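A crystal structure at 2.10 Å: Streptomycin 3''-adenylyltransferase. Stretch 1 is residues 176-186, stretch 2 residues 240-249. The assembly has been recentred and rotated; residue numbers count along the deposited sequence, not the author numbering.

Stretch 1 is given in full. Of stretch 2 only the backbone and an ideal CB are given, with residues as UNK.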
# COMPACT_ATOMS: atom_id res chain seq x y z
N ASN A 176 -3.29 -16.82 5.16
CA ASN A 176 -2.09 -16.25 5.73
C ASN A 176 -2.42 -15.13 6.70
O ASN A 176 -1.78 -14.07 6.71
CB ASN A 176 -1.16 -15.73 4.64
CG ASN A 176 -0.55 -16.85 3.83
OD1 ASN A 176 0.49 -17.48 4.17
ND2 ASN A 176 -1.22 -17.16 2.77
N TYR A 177 -3.43 -15.36 7.52
CA TYR A 177 -3.77 -14.42 8.56
C TYR A 177 -3.15 -14.79 9.90
O TYR A 177 -3.08 -13.94 10.78
CB TYR A 177 -5.29 -14.32 8.71
CG TYR A 177 -5.94 -15.55 9.30
CD1 TYR A 177 -6.11 -15.68 10.67
CD2 TYR A 177 -6.39 -16.59 8.49
CE1 TYR A 177 -6.71 -16.79 11.22
CE2 TYR A 177 -6.99 -17.71 9.03
CZ TYR A 177 -7.15 -17.80 10.40
OH TYR A 177 -7.74 -18.91 10.95
N GLN A 178 -2.69 -16.04 10.05
CA GLN A 178 -1.96 -16.47 11.23
C GLN A 178 -0.81 -15.50 11.48
O GLN A 178 0.17 -15.51 10.74
CB GLN A 178 -1.42 -17.89 11.04
CG GLN A 178 -0.91 -18.56 12.31
CD GLN A 178 -0.35 -19.96 12.03
OE1 GLN A 178 0.26 -20.20 10.99
NE2 GLN A 178 -0.56 -20.88 12.97
N ASP A 179 -0.99 -14.62 12.48
CA ASP A 179 0.06 -13.79 13.08
C ASP A 179 0.14 -12.37 12.52
O ASP A 179 0.84 -11.53 13.09
CB ASP A 179 1.42 -14.47 12.95
CG ASP A 179 1.64 -15.55 14.00
OD1 ASP A 179 1.80 -16.73 13.62
OD2 ASP A 179 1.65 -15.22 15.21
N ASP A 180 -0.56 -12.10 11.42
CA ASP A 180 -0.82 -10.72 11.02
C ASP A 180 -2.33 -10.52 11.03
O ASP A 180 -2.91 -10.00 10.07
CB ASP A 180 -0.21 -10.39 9.66
CG ASP A 180 -0.66 -11.34 8.57
OD1 ASP A 180 -1.14 -10.86 7.53
OD2 ASP A 180 -0.51 -12.57 8.76
N GLU A 181 -2.98 -10.95 12.13
CA GLU A 181 -4.44 -10.99 12.17
C GLU A 181 -5.05 -9.62 11.91
O GLU A 181 -5.93 -9.47 11.06
CB GLU A 181 -4.91 -11.51 13.52
CG GLU A 181 -4.67 -12.98 13.75
CD GLU A 181 -3.27 -13.26 14.22
OE1 GLU A 181 -2.39 -12.39 14.02
OE2 GLU A 181 -3.03 -14.35 14.78
N THR A 182 -4.59 -8.61 12.65
CA THR A 182 -5.21 -7.29 12.55
C THR A 182 -5.19 -6.77 11.12
O THR A 182 -6.19 -6.23 10.63
CB THR A 182 -4.50 -6.31 13.50
OG1 THR A 182 -4.40 -6.88 14.81
CG2 THR A 182 -5.29 -5.01 13.58
N ASN A 183 -4.05 -6.91 10.44
CA ASN A 183 -3.98 -6.46 9.05
C ASN A 183 -5.03 -7.18 8.20
O ASN A 183 -5.79 -6.54 7.46
CB ASN A 183 -2.58 -6.70 8.49
CG ASN A 183 -1.48 -6.26 9.43
OD1 ASN A 183 -1.52 -6.57 10.63
ND2 ASN A 183 -0.49 -5.55 8.91
N SER A 184 -5.10 -8.50 8.32
CA SER A 184 -5.96 -9.29 7.44
C SER A 184 -7.43 -8.93 7.65
O SER A 184 -8.18 -8.74 6.69
CB SER A 184 -5.72 -10.78 7.68
OG SER A 184 -4.49 -11.19 7.11
N ILE A 185 -7.86 -8.84 8.91
CA ILE A 185 -9.25 -8.51 9.19
C ILE A 185 -9.61 -7.17 8.56
O ILE A 185 -10.61 -7.05 7.84
CB ILE A 185 -9.51 -8.49 10.71
CG1 ILE A 185 -9.31 -9.87 11.32
CG2 ILE A 185 -10.92 -7.99 10.99
CD1 ILE A 185 -9.52 -9.91 12.82
N LEU A 186 -8.82 -6.14 8.84
CA LEU A 186 -9.18 -4.80 8.38
C LEU A 186 -8.95 -4.63 6.89
O LEU A 186 -9.68 -3.88 6.23
CB LEU A 186 -8.41 -3.75 9.17
CG LEU A 186 -8.53 -3.90 10.69
CD1 LEU A 186 -7.33 -3.26 11.38
CD2 LEU A 186 -9.83 -3.30 11.20
N UNK A 240 -11.24 -16.24 18.17
CA UNK A 240 -11.59 -17.10 17.04
C UNK A 240 -11.58 -16.28 15.75
O UNK A 240 -12.61 -15.93 15.17
CB UNK A 240 -12.96 -17.75 17.25
N UNK A 241 -10.36 -15.96 15.32
CA UNK A 241 -10.20 -15.13 14.13
C UNK A 241 -10.69 -15.86 12.89
O UNK A 241 -11.11 -15.23 11.91
CB UNK A 241 -8.74 -14.72 13.96
N UNK A 242 -10.60 -17.19 12.88
CA UNK A 242 -11.02 -17.95 11.71
C UNK A 242 -12.45 -17.60 11.33
O UNK A 242 -12.76 -17.41 10.14
CB UNK A 242 -10.89 -19.45 11.97
N UNK A 243 -13.35 -17.49 12.31
CA UNK A 243 -14.76 -17.29 12.02
C UNK A 243 -15.00 -15.96 11.32
O UNK A 243 -15.75 -15.88 10.34
CB UNK A 243 -15.58 -17.36 13.31
N UNK A 244 -14.38 -14.89 11.82
CA UNK A 244 -14.60 -13.58 11.21
C UNK A 244 -13.96 -13.50 9.83
O UNK A 244 -14.55 -12.95 8.90
CB UNK A 244 -14.05 -12.47 12.11
N UNK A 245 -12.75 -14.04 9.68
CA UNK A 245 -12.14 -14.14 8.36
C UNK A 245 -13.10 -14.81 7.39
O UNK A 245 -13.37 -14.32 6.29
CB UNK A 245 -10.82 -14.91 8.43
N UNK A 246 -13.64 -15.97 7.80
CA UNK A 246 -14.62 -16.67 6.97
C UNK A 246 -15.82 -15.77 6.69
O UNK A 246 -16.26 -15.64 5.54
CB UNK A 246 -15.07 -17.96 7.65
N UNK A 247 -16.35 -15.13 7.73
CA UNK A 247 -17.49 -14.24 7.55
C UNK A 247 -17.17 -13.13 6.56
O UNK A 247 -17.93 -12.88 5.61
CB UNK A 247 -17.92 -13.64 8.89
N UNK A 248 -16.05 -12.43 6.77
CA UNK A 248 -15.69 -11.32 5.89
C UNK A 248 -15.45 -11.80 4.47
O UNK A 248 -15.82 -11.13 3.50
CB UNK A 248 -14.45 -10.60 6.42
N UNK A 249 -14.81 -12.97 4.33
CA UNK A 249 -14.53 -13.49 2.99
C UNK A 249 -15.82 -13.82 2.26
O UNK A 249 -16.02 -13.42 1.10
CB UNK A 249 -13.64 -14.73 3.07

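Helices 181-186 and 241-249 run 24° apart, axes 10.3 Å apart at closest approach. Stretch 1 offers mainly the ring of Tyr177 and the side chain of Ile185.

Position 240 precedes the helix. Its CB points away and has nothing of stretch 1 within 5.5 Å, so many residues would suit, polar ones especially. It is Asn240, whose backbone O accepts a weak bond from N of 243.

Position 241 points toward stretch 1. Its ideal CB lies 4.0 Å from Tyr177 CE1, 4.4 Å from Glu181 CG and 5.0 Å from Ile185 CD1. These are carbons, and the space is short; a small or medium apolar side chain fits. The residue is Val241, chi1 t. Its CG1 lies 3.6 Å from Tyr177 CD1 and 4.1 Å from Ile185 CD1, while its CG2 lies 4.0 Å from Glu181 CG.

Position 242 points away overall, yet its ideal CB is 3.4 Å from Tyr177 OH. Beyond CB the way leads outward, so a range of polar or small residues would do. It is Asn242. Its CB lies 3.3 Å from Tyr177 OH, and its amide makes no hydrogen bond to stretch 1.

Position 243 points away; the visible atoms set little preference. It is Leu243.

Position 244 points toward stretch 1, but its ideal CB is 5.2 Å from Ile185 CD1. Small or beta-branched residues would suit. It is Thr244, whose OG1 is hydrogen-bonded elsewhere in the structure.

Position 245 points toward stretch 1, its CA 6.4 Å from the CA of Ile185. The ideal CB is 4.7 Å from Tyr177 CD2, and Ser184 and Ile185 lie farther in. A longer aliphatic chain, Ile, Leu or Met, could reach them. It is Ile245, with chi1 and chi2 both m. CG1 sits over one face of the Tyr177 ring, 4.2 Å from its centroid, a CH-pi contact. CD1 reaches onward, 3.9 Å from Tyr177 CB, 4.1 Å from Ser184 CB and 4.3 Å from Ile185 CG1.

Positions 246 and 247 have nothing of stretch 1 near their ideal CB atoms, and many residues would fit. They are Asn246 and Tyr247.

Position 248 points toward stretch 1, its ideal CB 5.4 Å from Ile185 O. That gap favours a medium or large side chain, such as Leu or Met. It is Leu248, whose CD1 lies 3.9 Å from Ile185 CG2 and 3.6 Å from Ile185 O.

Position 249 is out of reach, so stretch 1 sets no requirement. It is Asn249.

Stretch 2, residues 240-249: NVNLTINYLN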
# COMPACT_ATOMS: atom_id res chain seq x y z
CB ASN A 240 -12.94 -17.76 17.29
CG ASN A 240 -12.86 -18.88 18.30
OD1 ASN A 240 -11.86 -19.61 18.35
ND2 ASN A 240 -13.90 -19.03 19.10
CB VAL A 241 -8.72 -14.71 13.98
CG1 VAL A 241 -8.52 -13.92 12.70
CG2 VAL A 241 -8.27 -13.90 15.19
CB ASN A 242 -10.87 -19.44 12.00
CG ASN A 242 -11.40 -19.84 13.36
OD1 ASN A 242 -11.04 -19.23 14.38
ND2 ASN A 242 -12.26 -20.85 13.40
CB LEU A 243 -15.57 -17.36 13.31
CG LEU A 243 -15.29 -18.62 14.13
CD1 LEU A 243 -16.06 -18.63 15.43
CD2 LEU A 243 -15.61 -19.85 13.30
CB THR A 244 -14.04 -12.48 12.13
OG1 THR A 244 -14.77 -12.47 13.36
CG2 THR A 244 -14.16 -11.13 11.47
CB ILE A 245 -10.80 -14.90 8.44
CG1 ILE A 245 -9.79 -14.11 9.28
CG2 ILE A 245 -10.25 -15.17 7.06
CD1 ILE A 245 -9.01 -13.07 8.49
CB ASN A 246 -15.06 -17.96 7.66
CG ASN A 246 -13.96 -19.00 7.70
OD1 ASN A 246 -12.98 -18.91 6.95
ND2 ASN A 246 -14.11 -20.01 8.56
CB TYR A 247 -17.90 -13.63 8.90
CG TYR A 247 -18.79 -12.43 8.74
CD1 TYR A 247 -20.12 -12.58 8.36
CD2 TYR A 247 -18.31 -11.13 8.93
CE1 TYR A 247 -20.94 -11.49 8.20
CE2 TYR A 247 -19.13 -10.03 8.77
CZ TYR A 247 -20.45 -10.22 8.40
OH TYR A 247 -21.30 -9.15 8.23
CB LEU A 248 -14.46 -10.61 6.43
CG LEU A 248 -14.66 -9.91 7.78
CD1 LEU A 248 -13.36 -9.37 8.34
CD2 LEU A 248 -15.70 -8.82 7.60
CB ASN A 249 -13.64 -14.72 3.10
CG ASN A 249 -13.10 -15.18 1.76
OD1 ASN A 249 -12.60 -14.37 0.97
ND2 ASN A 249 -13.21 -16.47 1.48
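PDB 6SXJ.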